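Local coordinates for protein ECF RNA polymerase sigma factor SigD (Mycobacterium tuberculosis, PDB 3VFZ) that serves as an ECF sigma factor that probably directs RNA polymerase to specific promoters, this piece being its -35 element-binding domain 4, at residues 37-42 against 51-56; 33-38 against 57-62. All coordinates share one frame; numbering follows the deposited sequence.

Contact 1 of 2, residues 37-42 against 51-56; sequences REILIL and EETAAA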
loop_
_atom_site.group_PDB
_atom_site.type_symbol
_atom_site.label_atom_id
_atom_site.label_comp_id
_atom_site.label_asym_id
_atom_site.label_seq_id
_atom_site.Cartn_x
_atom_site.Cartn_y
_atom_site.Cartn_z
ATOM N N ARG A 37 3.105 0.351 2.699
ATOM C CA ARG A 37 3.078 1.756 2.287
ATOM C C ARG A 37 3.714 1.888 0.919
ATOM O O ARG A 37 3.183 2.537 0.018
ATOM C CB ARG A 37 3.844 2.635 3.274
ATOM C CG ARG A 37 3.192 2.770 4.628
ATOM C CD ARG A 37 4.173 3.320 5.662
ATOM N NE ARG A 37 4.627 4.669 5.331
ATOM C CZ ARG A 37 5.513 5.352 6.055
ATOM N NH1 ARG A 37 6.041 4.799 7.142
ATOM N NH2 ARG A 37 5.880 6.579 5.694
ATOM N N GLU A 38 4.874 1.258 0.784
ATOM C CA GLU A 38 5.632 1.278 -0.442
ATOM C C GLU A 38 4.811 0.721 -1.599
ATOM O O GLU A 38 4.754 1.305 -2.681
ATOM C CB GLU A 38 6.892 0.438 -0.224
ATOM C CG GLU A 38 7.645 0.100 -1.463
ATOM C CD GLU A 38 8.866 -0.732 -1.142
ATOM O OE1 GLU A 38 8.740 -1.703 -0.356
ATOM O OE2 GLU A 38 9.947 -0.398 -1.660
ATOM N N ILE A 39 4.157 -0.414 -1.365
ATOM C CA ILE A 39 3.328 -1.042 -2.400
ATOM C C ILE A 39 2.168 -0.146 -2.835
ATOM O O ILE A 39 1.923 0.037 -4.030
ATOM C CB ILE A 39 2.824 -2.449 -1.939
ATOM C CG1 ILE A 39 3.970 -3.446 -2.078
ATOM C CG2 ILE A 39 1.630 -2.896 -2.752
ATOM C CD1 ILE A 39 3.716 -4.775 -1.359
ATOM N N LEU A 40 1.448 0.421 -1.872
ATOM C CA LEU A 40 0.303 1.271 -2.215
ATOM C C LEU A 40 0.741 2.511 -2.981
ATOM O O LEU A 40 0.093 2.895 -3.954
ATOM C CB LEU A 40 -0.492 1.679 -0.975
ATOM C CG LEU A 40 -1.264 0.569 -0.255
ATOM C CD1 LEU A 40 -2.223 1.174 0.782
ATOM C CD2 LEU A 40 -2.054 -0.254 -1.272
ATOM N N ILE A 41 1.832 3.141 -2.547
ATOM C CA ILE A 41 2.332 4.311 -3.275
ATOM C C ILE A 41 2.694 3.950 -4.722
ATOM O O ILE A 41 2.300 4.651 -5.664
ATOM C CB ILE A 41 3.501 4.983 -2.558
ATOM C CG1 ILE A 41 3.057 5.536 -1.201
ATOM C CG2 ILE A 41 4.082 6.104 -3.406
ATOM C CD1 ILE A 41 4.254 6.010 -0.343
ATOM N N LEU A 42 3.433 2.856 -4.894
ATOM C CA LEU A 42 3.826 2.371 -6.226
ATOM C C LEU A 42 2.641 2.010 -7.137
ATOM O O LEU A 42 2.599 2.418 -8.315
ATOM C CB LEU A 42 4.797 1.192 -6.094
ATOM C CG LEU A 42 6.210 1.549 -5.587
ATOM C CD1 LEU A 42 7.098 0.299 -5.491
ATOM C CD2 LEU A 42 6.888 2.603 -6.484
ATOM N N GLU A 51 2.734 -6.599 -11.191
ATOM C CA GLU A 51 3.941 -7.301 -11.614
ATOM C C GLU A 51 5.160 -6.393 -11.535
ATOM O O GLU A 51 6.235 -6.808 -11.089
ATOM C CB GLU A 51 3.785 -7.838 -13.042
ATOM C CG GLU A 51 2.486 -8.600 -13.296
ATOM C CD GLU A 51 1.345 -7.697 -13.758
ATOM O OE1 GLU A 51 0.351 -7.549 -13.010
ATOM O OE2 GLU A 51 1.441 -7.142 -14.876
ATOM N N GLU A 52 4.990 -5.153 -11.983
ATOM C CA GLU A 52 6.071 -4.175 -11.955
ATOM C C GLU A 52 6.443 -3.822 -10.521
ATOM O O GLU A 52 7.618 -3.615 -10.202
ATOM C CB GLU A 52 5.670 -2.918 -12.734
ATOM C CG GLU A 52 5.453 -3.165 -14.225
ATOM C CD GLU A 52 4.974 -1.932 -14.961
ATOM O OE1 GLU A 52 4.040 -1.268 -14.464
ATOM O OE2 GLU A 52 5.537 -1.624 -16.034
ATOM N N THR A 53 5.433 -3.768 -9.655
ATOM C CA THR A 53 5.648 -3.482 -8.246
ATOM C C THR A 53 6.451 -4.599 -7.583
ATOM O O THR A 53 7.417 -4.337 -6.865
ATOM C CB THR A 53 4.307 -3.303 -7.513
ATOM O OG1 THR A 53 3.688 -2.096 -7.966
ATOM C CG2 THR A 53 4.523 -3.208 -6.023
ATOM N N ALA A 54 6.057 -5.843 -7.832
ATOM C CA ALA A 54 6.787 -6.986 -7.295
ATOM C C ALA A 54 8.247 -6.963 -7.762
ATOM O O ALA A 54 9.161 -7.231 -6.981
ATOM C CB ALA A 54 6.119 -8.297 -7.698
ATOM N N ALA A 55 8.461 -6.649 -9.035
ATOM C CA ALA A 55 9.827 -6.523 -9.551
ATOM C C ALA A 55 10.550 -5.384 -8.838
ATOM O O ALA A 55 11.712 -5.513 -8.462
ATOM C CB ALA A 55 9.814 -6.289 -11.051
ATOM N N ALA A 56 9.854 -4.268 -8.634
ATOM C CA ALA A 56 10.489 -3.097 -8.039
ATOM C C ALA A 56 10.942 -3.357 -6.603
ATOM O O ALA A 56 12.015 -2.922 -6.189
ATOM C CB ALA A 56 9.560 -1.887 -8.097
#
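Thr53 faces Ile39 and Leu42, and its two branches divide the contact between them. The methyl CG2 goes to Ile39, where it lies 4.0 Å from Ile39 CG1. These two side chains cross at about a right angle. The hydroxyl branch goes to Leu42, with Thr53 OG1 3.9 Å from Leu42 CB. That approach is van der Waals packing against a methylene group. The first torsion explains the split: with chi1 at -69°, OG1 sits beside the backbone N and CG2 lies opposite to it.

One helical turn further on, Ala56 adds a small apolar surface. Leu42 CD1 reaches Ala56 CB at 4.2 Å. Leu42 thus spans the row from Thr53 to Ala56, with its base at the first and a methyl at the second. The backbones come nearest here too, Leu42 CA and Thr53 CA being 6.5 Å apart. Both Ile39 and Thr53 are buried, whereas Ala56 lies at the exposed margin.

The polar end of Thr53 is satisfied within its own part of the chain, because OG1 hydrogen-bonds to Ser49 O. Ser49 OG in turn bonds to Glu52 N, at the start of the helix. Leu42 is also tied by a backbone hydrogen bond to Leu48.

The axes of the two short segments approach to 10.2 Å, and their directions differ by 137°. Helix 50-57 is the first helix of the helix-turn-helix assigned by similarity, and helix 34-46 precedes it. Helix 61-80 packs on both, its Ala67 and Gln68 touching Ile39 and its Val64 touching Ala54.

Contact 2 of 2, residues 33-38 against 57-62; sequences PAKQRE and VGSTTG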
loop_
_atom_site.group_PDB
_atom_site.type_symbol
_atom_site.label_atom_id
_atom_site.label_comp_id
_atom_site.label_asym_id
_atom_site.label_seq_id
_atom_site.Cartn_x
_atom_site.Cartn_y
_atom_site.Cartn_z
ATOM N N PRO A 33 2.691 -1.303 7.800
ATOM C CA PRO A 33 4.090 -1.732 7.661
ATOM C C PRO A 33 4.708 -1.010 6.474
ATOM O O PRO A 33 4.010 -0.730 5.489
ATOM C CB PRO A 33 3.974 -3.227 7.346
ATOM C CG PRO A 33 2.642 -3.630 7.878
ATOM C CD PRO A 33 1.751 -2.434 7.718
ATOM N N ALA A 34 6.000 -0.706 6.569
ATOM C CA ALA A 34 6.712 -0.022 5.508
ATOM C C ALA A 34 6.437 -0.624 4.129
ATOM O O ALA A 34 6.231 0.100 3.158
ATOM C CB ALA A 34 8.224 -0.032 5.804
ATOM N N LYS A 35 6.439 -1.949 4.047
ATOM C CA LYS A 35 6.325 -2.633 2.763
ATOM C C LYS A 35 4.977 -2.369 2.103
ATOM O O LYS A 35 4.881 -2.245 0.887
ATOM C CB LYS A 35 6.531 -4.139 2.948
ATOM C CG LYS A 35 6.221 -4.961 1.713
ATOM C CD LYS A 35 7.282 -6.019 1.479
ATOM C CE LYS A 35 8.642 -5.374 1.275
ATOM N NZ LYS A 35 9.729 -6.373 1.073
ATOM N N GLN A 36 3.940 -2.291 2.924
ATOM C CA GLN A 36 2.603 -2.033 2.429
ATOM C C GLN A 36 2.471 -0.573 1.983
ATOM O O GLN A 36 1.809 -0.289 0.993
ATOM C CB GLN A 36 1.558 -2.394 3.493
ATOM C CG GLN A 36 1.454 -3.901 3.760
ATOM C CD GLN A 36 0.484 -4.243 4.888
ATOM O OE1 GLN A 36 -0.343 -3.426 5.282
ATOM N NE2 GLN A 36 0.592 -5.456 5.412
ATOM N N ARG A 37 3.105 0.351 2.699
ATOM C CA ARG A 37 3.078 1.756 2.287
ATOM C C ARG A 37 3.714 1.888 0.919
ATOM O O ARG A 37 3.183 2.537 0.018
ATOM C CB ARG A 37 3.844 2.635 3.274
ATOM C CG ARG A 37 3.192 2.770 4.628
ATOM C CD ARG A 37 4.173 3.320 5.662
ATOM N NE ARG A 37 4.627 4.669 5.331
ATOM C CZ ARG A 37 5.513 5.352 6.055
ATOM N NH1 ARG A 37 6.041 4.799 7.142
ATOM N NH2 ARG A 37 5.880 6.579 5.694
ATOM N N GLU A 38 4.874 1.258 0.784
ATOM C CA GLU A 38 5.632 1.278 -0.442
ATOM C C GLU A 38 4.811 0.721 -1.599
ATOM O O GLU A 38 4.754 1.305 -2.681
ATOM C CB GLU A 38 6.892 0.438 -0.224
ATOM C CG GLU A 38 7.645 0.100 -1.463
ATOM C CD GLU A 38 8.866 -0.732 -1.142
ATOM O OE1 GLU A 38 8.740 -1.703 -0.356
ATOM O OE2 GLU A 38 9.947 -0.398 -1.660
ATOM N N VAL A 57 10.126 -4.079 -5.850
ATOM C CA VAL A 57 10.369 -4.240 -4.425
ATOM C C VAL A 57 10.942 -5.608 -4.041
ATOM O O VAL A 57 11.106 -5.903 -2.859
ATOM C CB VAL A 57 9.083 -3.998 -3.631
ATOM C CG1 VAL A 57 8.470 -2.651 -4.021
ATOM C CG2 VAL A 57 8.106 -5.125 -3.869
ATOM N N GLY A 58 11.231 -6.441 -5.035
ATOM C CA GLY A 58 11.794 -7.756 -4.782
ATOM C C GLY A 58 10.847 -8.704 -4.065
ATOM O O GLY A 58 11.210 -9.292 -3.044
ATOM N N SER A 59 9.630 -8.843 -4.591
ATOM C CA SER A 59 8.650 -9.799 -4.068
ATOM C C SER A 59 8.073 -10.624 -5.203
ATOM O O SER A 59 8.523 -10.529 -6.342
ATOM C CB SER A 59 7.495 -9.078 -3.361
ATOM O OG SER A 59 7.843 -8.697 -2.042
ATOM N N THR A 60 7.068 -11.435 -4.890
ATOM C CA THR A 60 6.280 -12.077 -5.922
ATOM C C THR A 60 5.023 -11.253 -6.135
ATOM O O THR A 60 4.651 -10.449 -5.283
ATOM C CB THR A 60 5.876 -13.510 -5.531
ATOM O OG1 THR A 60 5.284 -13.505 -4.228
ATOM C CG2 THR A 60 7.092 -14.427 -5.523
ATOM N N THR A 61 4.369 -11.451 -7.270
ATOM C CA THR A 61 3.108 -10.778 -7.535
ATOM C C THR A 61 2.065 -11.219 -6.504
ATOM O O THR A 61 1.271 -10.413 -6.013
ATOM C CB THR A 61 2.611 -11.099 -8.949
ATOM O OG1 THR A 61 3.635 -10.771 -9.895
ATOM C CG2 THR A 61 1.362 -10.306 -9.270
ATOM N N GLY A 62 2.085 -12.505 -6.171
ATOM C CA GLY A 62 1.216 -13.046 -5.140
ATOM C C GLY A 62 1.413 -12.352 -3.808
ATOM O O GLY A 62 0.444 -12.024 -3.131
#
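Glu38, which packs on Val57, is held at its backbone by the hydrogen bond from Glu38 N to Ala34 O, 3.0 Å long. Its side chain leaves helix 34-46 with CG opposite the backbone N (chi1 167°) and stays extended, which brings the carboxylate over to Val57. The valine methyl CG1 lies against the flat face of that group, with Val57 CG1 3.5 Å from Glu38 CD. The same methyl is 3.6 Å from Glu38 OE2 and 3.8 Å from Glu38 OE1, so it sits almost centrally over the carboxylate. The two side chains run past each other in opposite directions.

Segment 57-62 carries the turn of the helix-turn-helix assigned by similarity, the DNA-binding unit of sigma region 4. Gly58, just past helix 50-57, has a positive phi of 67°, a conformation that favours glycine. Thr60 is the N-cap of helix 61-80, the second helix of the motif, and its OG1 hydrogen-bonds to Ala63 N.

Lys35 approaches this turn from one helical turn before Glu38. Two bends along its chain, at chi2 and chi3, direct the ammonium group to the turn. Lys35 NZ stops 4.2 Å from Val57 O and 4.3 Å from Ser59 OG, beyond hydrogen-bonding length. A weak, long-range attraction between the ammonium group and these oxygens is possible. Lys35, Glu38 and Val57 also touch a crystal neighbour, which may influence how the two charged chains lie. On another side of helix 34-46, the buried Gln36 packs on Arg70, Ala71 and Arg74 of helix 61-80.

Contacts 1 and 2 lie side by side, their centres about 6 Å apart and on the same side of the chain's centre. Both start from helix 34-46 and share Arg37 and Glu38. Their second segments follow directly in the chain: 51-56 lies on helix 50-57, while segment 57-62 runs through the turn into helix 61-80. Leu42 CD1 of contact 1 packs on Val57 CG1 of contact 2 at 3.6 Å. A probable hydrogen bond of 2.9 Å joins Ser59 N to Ala54 O. Together they set the first helix and turn of the predicted DNA-binding motif against the preceding helix of sigma domain 4.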